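Putative alpha-L-fucosidase (Bacteroides thetaiotaomicron, PDB 4OZO) probably hydrolyses alpha-L-fucosidic bonds as a family 29 glycoside hydrolase, with a TIM-barrel catalytic domain followed by an F5/8 type C domain. Local coordinates at residues R207-E212 with G238-M243; A213-D218 with V286-V291. All coordinates share one frame; numbering follows the deposited sequence.

Interaction 1. Residues R207-E212 with G238-M243; sequences RWMGNE and GLNEGM. With OTN (2-nitrophenyl 1-thio-beta-D-galactopyranoside), chain E.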
ATOM      1  N   ARG A 207     -31.492   2.732   0.225  1.00  8.61           N
ATOM      2  CA  ARG A 207     -31.787   3.591  -0.909  1.00  8.19           C
ATOM      3  C   ARG A 207     -30.523   4.210  -1.499  1.00 13.10           C
ATOM      4  O   ARG A 207     -29.489   4.296  -0.845  1.00 13.43           O
ATOM      5  CB  ARG A 207     -32.712   4.729  -0.466  1.00 12.31           C
ATOM      6  CG  ARG A 207     -32.054   5.745   0.488  1.00 10.55           C
ATOM      7  CD  ARG A 207     -32.979   6.896   0.818  1.00 12.09           C
ATOM      8  NE  ARG A 207     -32.288   8.086   1.315  1.00 15.77           N
ATOM      9  CZ  ARG A 207     -32.201   8.420   2.600  1.00 15.10           C
ATOM     10  NH1 ARG A 207     -32.758   7.652   3.530  1.00 14.80           N
ATOM     11  NH2 ARG A 207     -31.558   9.519   2.962  1.00 12.64           N
ATOM     12  N   TRP A 208     -30.621   4.672  -2.737  1.00 10.90           N
ATOM     13  CA  TRP A 208     -29.595   5.523  -3.293  1.00 12.58           C
ATOM     14  C   TRP A 208     -29.683   6.891  -2.613  1.00 13.72           C
ATOM     15  O   TRP A 208     -30.687   7.200  -1.964  1.00 13.55           O
ATOM     16  CB  TRP A 208     -29.792   5.678  -4.803  1.00 12.67           C
ATOM     17  CG  TRP A 208     -28.649   6.377  -5.470  1.00 14.96           C
ATOM     18  CD1 TRP A 208     -27.322   6.303  -5.131  1.00 13.10           C
ATOM     19  CD2 TRP A 208     -28.728   7.276  -6.573  1.00 17.24           C
ATOM     20  NE1 TRP A 208     -26.577   7.087  -5.969  1.00 10.83           N
ATOM     21  CE2 TRP A 208     -27.414   7.699  -6.863  1.00 12.21           C
ATOM     22  CE3 TRP A 208     -29.783   7.756  -7.358  1.00 18.11           C
ATOM     23  CZ2 TRP A 208     -27.126   8.579  -7.902  1.00 16.04           C
ATOM     24  CZ3 TRP A 208     -29.494   8.637  -8.390  1.00 16.43           C
ATOM     25  CH2 TRP A 208     -28.181   9.040  -8.651  1.00 16.32           C
ATOM     26  N   MET A 209     -28.648   7.714  -2.779  1.00 13.46           N
ATOM     27  CA  MET A 209     -28.630   9.049  -2.192  1.00 14.24           C
ATOM     28  C   MET A 209     -28.372  10.174  -3.197  1.00 15.46           C
ATOM     29  O   MET A 209     -27.964  11.269  -2.813  1.00 16.47           O
ATOM     30  CB  MET A 209     -27.653   9.131  -1.016  1.00 14.81           C
ATOM     31  CG  MET A 209     -26.395   8.259  -1.152  1.00 14.84           C
ATOM     32  SD  MET A 209     -25.397   8.577  -2.619  1.00 13.04           S
ATOM     33  CE  MET A 209     -24.772  10.232  -2.313  1.00 11.84           C
ATOM     34  N   GLY A 210     -28.612   9.907  -4.478  1.00 13.36           N
ATOM     35  CA  GLY A 210     -28.739  10.984  -5.445  1.00 11.96           C
ATOM     36  C   GLY A 210     -27.535  11.438  -6.244  1.00 14.66           C
ATOM     37  O   GLY A 210     -27.685  12.193  -7.206  1.00 12.20           O
ATOM     38  N   ASN A 211     -26.343  11.002  -5.864  1.00  9.94           N
ATOM     39  CA  ASN A 211     -25.173  11.312  -6.670  1.00 12.92           C
ATOM     40  C   ASN A 211     -24.132  10.204  -6.590  1.00 16.24           C
ATOM     41  O   ASN A 211     -24.278   9.246  -5.828  1.00 15.27           O
ATOM     42  CB  ASN A 211     -24.556  12.661  -6.280  1.00 11.82           C
ATOM     43  CG  ASN A 211     -24.003  12.664  -4.855  1.00 14.47           C
ATOM     44  OD1 ASN A 211     -22.895  12.190  -4.599  1.00 12.69           O
ATOM     45  ND2 ASN A 211     -24.779  13.205  -3.923  1.00 15.78           N
ATOM     46  N   GLU A 212     -23.082  10.342  -7.385  1.00 14.22           N
ATOM     47  CA  GLU A 212     -22.037   9.340  -7.424  1.00 19.84           C
ATOM     48  C   GLU A 212     -20.710  10.009  -7.127  1.00 15.61           C
ATOM     49  O   GLU A 212     -19.684   9.658  -7.699  1.00 12.07           O
ATOM     50  CB  GLU A 212     -22.010   8.646  -8.789  1.00 16.87           C
ATOM     51  CG  GLU A 212     -23.234   7.786  -9.049  1.00 18.52           C
ATOM     52  CD  GLU A 212     -23.199   7.108 -10.412  1.00 23.62           C
ATOM     53  OE1 GLU A 212     -22.327   7.466 -11.235  1.00 15.68           O
ATOM     54  OE2 GLU A 212     -24.040   6.213 -10.656  1.00 21.75           O
ATOM     55  N   GLY A 238     -34.606  14.489  -1.068  1.00 17.67           N
ATOM     56  CA  GLY A 238     -35.324  13.432  -0.385  1.00 17.94           C
ATOM     57  C   GLY A 238     -34.533  12.145  -0.393  1.00 18.81           C
ATOM     58  O   GLY A 238     -34.714  11.285   0.463  1.00 21.55           O
ATOM     59  N   LEU A 239     -33.656  11.995  -1.374  1.00 17.80           N
ATOM     60  CA  LEU A 239     -32.784  10.835  -1.393  1.00 19.94           C
ATOM     61  C   LEU A 239     -31.493  11.151  -0.650  1.00 18.60           C
ATOM     62  O   LEU A 239     -31.041  10.370   0.200  1.00 15.11           O
ATOM     63  CB  LEU A 239     -32.484  10.412  -2.829  1.00 22.58           C
ATOM     64  CG  LEU A 239     -33.708   9.913  -3.599  1.00 19.47           C
ATOM     65  CD1 LEU A 239     -33.286   9.476  -4.992  1.00 18.98           C
ATOM     66  CD2 LEU A 239     -34.384   8.781  -2.845  1.00 11.95           C
ATOM     67  N   ASN A 240     -30.923  12.310  -0.966  1.00 14.86           N
ATOM     68  CA  ASN A 240     -29.649  12.719  -0.409  1.00 18.41           C
ATOM     69  C   ASN A 240     -29.712  13.017   1.088  1.00 21.54           C
ATOM     70  O   ASN A 240     -28.893  12.523   1.859  1.00 19.25           O
ATOM     71  CB  ASN A 240     -29.107  13.923  -1.164  1.00 21.07           C
ATOM     72  CG  ASN A 240     -27.689  14.275  -0.752  1.00 23.07           C
ATOM     73  OD1 ASN A 240     -27.470  15.245  -0.038  1.00 23.18           O
ATOM     74  ND2 ASN A 240     -26.721  13.487  -1.208  1.00 15.64           N
ATOM     75  N   GLU A 241     -30.695  13.812   1.496  1.00 21.58           N
ATOM     76  CA  GLU A 241     -30.836  14.180   2.890  1.00 14.99           C
ATOM     77  C   GLU A 241     -31.820  13.287   3.604  1.00 16.96           C
ATOM     78  O   GLU A 241     -31.696  13.040   4.811  1.00 14.42           O
ATOM     79  CB  GLU A 241     -31.273  15.631   3.016  1.00 20.15           C
ATOM     80  CG  GLU A 241     -30.207  16.615   2.586  1.00 21.71           C
ATOM     81  CD  GLU A 241     -30.617  18.044   2.834  1.00 25.83           C
ATOM     82  OE1 GLU A 241     -31.749  18.262   3.325  1.00 31.22           O
ATOM     83  OE2 GLU A 241     -29.807  18.948   2.551  1.00 33.81           O
ATOM     84  N   GLY A 242     -32.804  12.799   2.858  1.00 18.98           N
ATOM     85  CA  GLY A 242     -33.868  12.025   3.468  1.00 16.13           C
ATOM     86  C   GLY A 242     -34.870  12.947   4.139  1.00 16.23           C
ATOM     87  O   GLY A 242     -34.880  14.156   3.893  1.00 12.01           O
ATOM     88  N   MET A 243     -35.730  12.378   4.976  1.00 16.50           N
ATOM     89  CA  MET A 243     -36.743  13.175   5.657  1.00 15.33           C
ATOM     90  C   MET A 243     -36.923  12.688   7.081  1.00 14.21           C
ATOM     91  O   MET A 243     -37.108  11.497   7.324  1.00 15.28           O
ATOM     92  CB  MET A 243     -38.072  13.093   4.915  1.00 15.56           C
ATOM     93  CG  MET A 243     -38.070  13.698   3.533  1.00 16.74           C
ATOM     94  SD  MET A 243     -39.490  13.109   2.570  1.00 35.41           S
ATOM     95  CE  MET A 243     -39.160  13.898   0.992  1.00 25.42           C
TER
HETATM   96  O2' OTN E 503     -26.962   9.512 -16.269  1.00 54.05           O
HETATM   97  N1' OTN E 503     -27.388   8.608 -15.212  1.00 31.17           N
HETATM   98  O3' OTN E 503     -28.292   7.638 -15.489  1.00 34.26           O
HETATM   99  C2' OTN E 503     -26.830   8.775 -13.998  1.00 27.83           C
HETATM  100  C3' OTN E 503     -25.942   9.834 -13.826  1.00 29.01           C
HETATM  101  C4' OTN E 503     -25.333  10.066 -12.605  1.00 21.18           C
HETATM  102  C5' OTN E 503     -25.625   9.242 -11.532  1.00 25.19           C
HETATM  103  C6' OTN E 503     -26.525   8.197 -11.695  1.00 23.58           C
HETATM  104  C1' OTN E 503     -27.159   7.960 -12.910  1.00 22.16           C
HETATM  105  S01 OTN E 503     -28.241   6.588 -12.983  1.00 29.31           S
HETATM  106  C1  OTN E 503     -28.488   6.214 -11.252  1.00 26.96           C
HETATM  107  O5  OTN E 503     -27.377   5.482 -10.625  1.00 25.30           O
HETATM  108  C5  OTN E 503     -27.685   5.221  -9.248  1.00 18.61           C
HETATM  109  C6  OTN E 503     -26.500   4.480  -8.629  1.00 16.25           C
HETATM  110  O6  OTN E 503     -25.330   5.294  -8.725  1.00 17.33           O
HETATM  111  C4  OTN E 503     -28.951   4.363  -9.126  1.00 17.98           C
HETATM  112  O4  OTN E 503     -28.779   3.118  -9.811  1.00 22.20           O
HETATM  113  C3  OTN E 503     -30.069   5.126  -9.776  1.00 25.20           C
HETATM  114  O3  OTN E 503     -31.336   4.411  -9.699  1.00 29.91           O
HETATM  115  C2  OTN E 503     -29.697   5.350 -11.230  1.00 19.75           C
HETATM  116  O2  OTN E 503     -30.775   6.072 -11.790  1.00 25.78           O

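Interaction 2. Residues A213-D218 with V286-V291; sequences AGEAGD and VGRNSV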
ATOM      1  N   ALA A 213     -20.750  10.985  -6.227  1.00 16.28           N
ATOM      2  CA  ALA A 213     -19.567  11.762  -5.883  1.00 13.99           C
ATOM      3  C   ALA A 213     -19.120  11.461  -4.466  1.00 14.29           C
ATOM      4  O   ALA A 213     -18.135  12.018  -3.981  1.00 18.06           O
ATOM      5  CB  ALA A 213     -19.837  13.234  -6.048  1.00 12.56           C
ATOM      6  N   GLY A 214     -19.844  10.570  -3.804  1.00 12.24           N
ATOM      7  CA  GLY A 214     -19.476  10.160  -2.466  1.00 12.67           C
ATOM      8  C   GLY A 214     -19.939  11.103  -1.370  1.00 15.84           C
ATOM      9  O   GLY A 214     -19.336  11.127  -0.297  1.00 17.94           O
ATOM     10  N   GLU A 215     -21.001  11.872  -1.617  1.00 11.93           N
ATOM     11  CA  GLU A 215     -21.542  12.747  -0.578  1.00 12.79           C
ATOM     12  C   GLU A 215     -23.001  12.506  -0.267  1.00 13.97           C
ATOM     13  O   GLU A 215     -23.871  12.954  -1.016  1.00 16.35           O
ATOM     14  CB  GLU A 215     -21.414  14.212  -0.976  1.00 15.91           C
ATOM     15  CG  GLU A 215     -20.086  14.597  -1.551  0.97 20.79           C
ATOM     16  CD  GLU A 215     -20.027  16.068  -1.828  0.47 26.76           C
ATOM     17  OE1 GLU A 215     -20.707  16.828  -1.094  1.00 21.29           O
ATOM     18  OE2 GLU A 215     -19.312  16.453  -2.780  1.00 36.00           O
ATOM     19  N   ALA A 216     -23.277  11.839   0.850  1.00 12.16           N
ATOM     20  CA  ALA A 216     -24.629  11.817   1.400  1.00 11.17           C
ATOM     21  C   ALA A 216     -24.950  13.224   1.911  1.00 14.24           C
ATOM     22  O   ALA A 216     -24.089  14.098   1.912  1.00 17.67           O
ATOM     23  CB  ALA A 216     -24.738  10.794   2.517  1.00 10.94           C
ATOM     24  N   GLY A 217     -26.175  13.463   2.350  1.00 13.66           N
ATOM     25  CA  GLY A 217     -26.524  14.805   2.760  1.00 15.33           C
ATOM     26  C   GLY A 217     -26.083  15.219   4.151  1.00 16.88           C
ATOM     27  O   GLY A 217     -25.751  14.394   5.000  1.00 14.97           O
ATOM     28  N   ASP A 218     -26.097  16.524   4.387  1.00 19.44           N
ATOM     29  CA  ASP A 218     -25.962  17.051   5.734  1.00 16.51           C
ATOM     30  C   ASP A 218     -27.203  17.890   6.021  1.00 14.88           C
ATOM     31  O   ASP A 218     -27.318  19.014   5.547  1.00 20.79           O
ATOM     32  CB  ASP A 218     -24.685  17.882   5.849  1.00 14.62           C
ATOM     33  CG  ASP A 218     -24.443  18.405   7.254  1.00 16.52           C
ATOM     34  OD1 ASP A 218     -23.567  19.286   7.418  1.00 23.35           O
ATOM     35  OD2 ASP A 218     -25.115  17.944   8.194  1.00 16.79           O
ATOM     36  N   VAL A 286     -19.658   7.389   5.376  1.00 13.00           N
ATOM     37  CA  VAL A 286     -19.696   6.726   6.674  1.00 16.13           C
ATOM     38  C   VAL A 286     -19.883   7.760   7.800  1.00 15.24           C
ATOM     39  O   VAL A 286     -20.578   7.501   8.791  1.00 13.42           O
ATOM     40  CB  VAL A 286     -18.405   5.909   6.930  1.00 18.54           C
ATOM     41  CG1 VAL A 286     -18.500   5.149   8.264  1.00 13.51           C
ATOM     42  CG2 VAL A 286     -18.148   4.949   5.772  1.00 15.01           C
ATOM     43  N   GLY A 287     -19.267   8.929   7.623  1.00 12.55           N
ATOM     44  CA  GLY A 287     -19.335  10.008   8.591  1.00 12.17           C
ATOM     45  C   GLY A 287     -20.637  10.781   8.560  1.00 14.73           C
ATOM     46  O   GLY A 287     -20.850  11.683   9.371  1.00 12.27           O
ATOM     47  N   ARG A 288     -21.508  10.422   7.620  1.00 15.31           N
ATOM     48  CA  ARG A 288     -22.797  11.081   7.471  1.00 11.23           C
ATOM     49  C   ARG A 288     -23.960  10.089   7.502  1.00 14.83           C
ATOM     50  O   ARG A 288     -24.876  10.149   6.661  1.00 14.56           O
ATOM     51  CB  ARG A 288     -22.837  11.891   6.177  1.00 12.56           C
ATOM     52  CG  ARG A 288     -22.016  13.170   6.215  1.00 12.01           C
ATOM     53  CD  ARG A 288     -22.267  13.993   4.965  1.00 11.91           C
ATOM     54  NE  ARG A 288     -21.590  15.286   4.985  1.00 14.23           N
ATOM     55  CZ  ARG A 288     -21.488  16.075   3.917  1.00 15.88           C
ATOM     56  NH1 ARG A 288     -22.010  15.686   2.759  1.00 12.94           N
ATOM     57  NH2 ARG A 288     -20.862  17.241   3.994  1.00 13.52           N
ATOM     58  N   ASN A 289     -23.916   9.171   8.464  1.00 12.12           N
ATOM     59  CA  ASN A 289     -25.018   8.245   8.682  1.00 12.61           C
ATOM     60  C   ASN A 289     -25.312   7.364   7.462  1.00 15.72           C
ATOM     61  O   ASN A 289     -26.427   6.876   7.289  1.00 13.68           O
ATOM     62  CB  ASN A 289     -26.265   9.025   9.108  1.00 13.20           C
ATOM     63  CG  ASN A 289     -27.387   8.124   9.607  1.00 16.74           C
ATOM     64  OD1 ASN A 289     -27.148   7.106  10.268  1.00 13.15           O
ATOM     65  ND2 ASN A 289     -28.624   8.490   9.270  1.00 13.81           N
ATOM     66  N   SER A 290     -24.301   7.142   6.623  1.00 18.93           N
ATOM     67  CA  SER A 290     -24.469   6.276   5.455  1.00 16.07           C
ATOM     68  C   SER A 290     -23.525   5.065   5.458  1.00 16.34           C
ATOM     69  O   SER A 290     -22.881   4.759   6.458  1.00 17.71           O
ATOM     70  CB  SER A 290     -24.292   7.082   4.165  1.00 14.23           C
ATOM     71  OG  SER A 290     -24.593   6.283   3.032  1.00 15.31           O
ATOM     72  N   VAL A 291     -23.472   4.362   4.335  1.00 14.16           N
ATOM     73  CA  VAL A 291     -22.457   3.345   4.122  1.00 11.01           C
ATOM     74  C   VAL A 291     -21.785   3.637   2.786  1.00 13.62           C
ATOM     75  O   VAL A 291     -22.450   3.993   1.804  1.00 13.82           O
ATOM     76  CB  VAL A 291     -23.046   1.922   4.147  1.00  9.45           C
ATOM     77  CG1 VAL A 291     -22.092   0.925   3.518  1.00 10.90           C
ATOM     78  CG2 VAL A 291     -23.410   1.508   5.584  1.00 10.24           C
TER

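Interaction 1. Residues R207-E212 with G238-M243
In the TIM barrel of this family 29 hydrolase, Arg207 and Met209, at and just after strand 206-207, meet Leu239 and Asn240 of helix 236-240. Arg207 grips one carbonyl side-on: NE lies 2.8 Å and NH2 2.9 Å from Leu239 O, which sits at the edge of the guanidinium, in its plane. NE approaches on a lone pair in the carbonyl plane, whereas NH2 comes from above that plane. CG sits between the backbone N and the carbonyl carbon (chi1 68°), and from there the chain extends to NE, placing the guanidinium beside the helix, where it skirts Gly242 CA; NH1 turns to the carbonyls of Trp221 and Ile250. Leu239 lays its CB 3.8 Å from Trp208 O. The indole of Trp208 is sandwiched: Gly210 N stands over the centre of one face, and OTN C5 lies 3.4 Å above the opposite face, the indole forming a flat surface under the pyranose of the bound galactoside. Asp166, Glu232 and Asp255 also bind OTN. Asn240 closes the contact with its amide. Its chi1 of -172° turns CG away from the backbone N, and ND2 is then shared between Glu215 O and Met209 O, the latter 3.0 Å away in the amide plane and nearly straight at 163°.

Interaction 2. Residues A213-D218 with V286-V291
Ala216 O receives NH1 of Arg288 at 2.7 Å, the one hydrogen bond that joins the loop 213-218 to the loop 286-291. The donor stands nearly in line with the carbonyl (C=O...N 160°), but the bond is bent to 138° at the hydrogen, and the oxygen is tilted somewhat from the guanidinium plane. Arg288 leaves its backbone with CG anti to the carbonyl carbon (chi1 -73°) and then runs straight out to NE, which carries the methylenes along the backbone of residues 216 and 217. CD passes 3.5 Å from Gly217 O and 3.6 Å from Ala216 O. Over one face of the guanidinium, toward its rim, lies CB of Asp218, 4.1 Å from NE. This is hydrocarbon on a flat cation; the carboxylate is engaged by Lys416 in a salt bridge. Glu215 flanks the cation without pairing with it: OE1 remains 4.2 Å from NH1. Away from the guanidinium the contact is apolar, with the methyl of Ala216 meeting CB of Ser290 at 4.1 Å. The hydroxyl of Ser290 is held by Ala252 O and Thr254 OG1, tying this loop to strand 253-257, the barrel neighbour of strand 291-295 into which it leads. Trp423, on strand 423-427 of the F5/8 type C region, touches Asp218, Arg288 and Asn289, so the contact lies where the barrel meets that second domain. A glycerol, probably from the crystallisation liquor, is also close to Arg288. Glu215 lies near but beyond salt-bridge distance and Asp218 is paired with Lys416, so any electrostatic help to the cation is probably modest beside the directed bond to Ala216 O, while its aliphatic stem supplies much of the packing.

Both interactions belong to the barrel domain and draw on one continuous chain: residues 207-212 run straight into 213-218, and each half is met by a different later segment. Interaction 1 is the more buried and borders the ligand site; interaction 2 is partly exposed and faces the F5/8 type C region. In each an arginine donates to a main-chain carbonyl, with two nitrogens in the buried contact and one in the outer, where acidic side chains stand near. Asn240 joins them: while its amide reaches Met209 in 207-212, its backbone O probably accepts from Gly217 N in 213-218 at 2.9 Å, joining helix 236-240 to both halves of the loop.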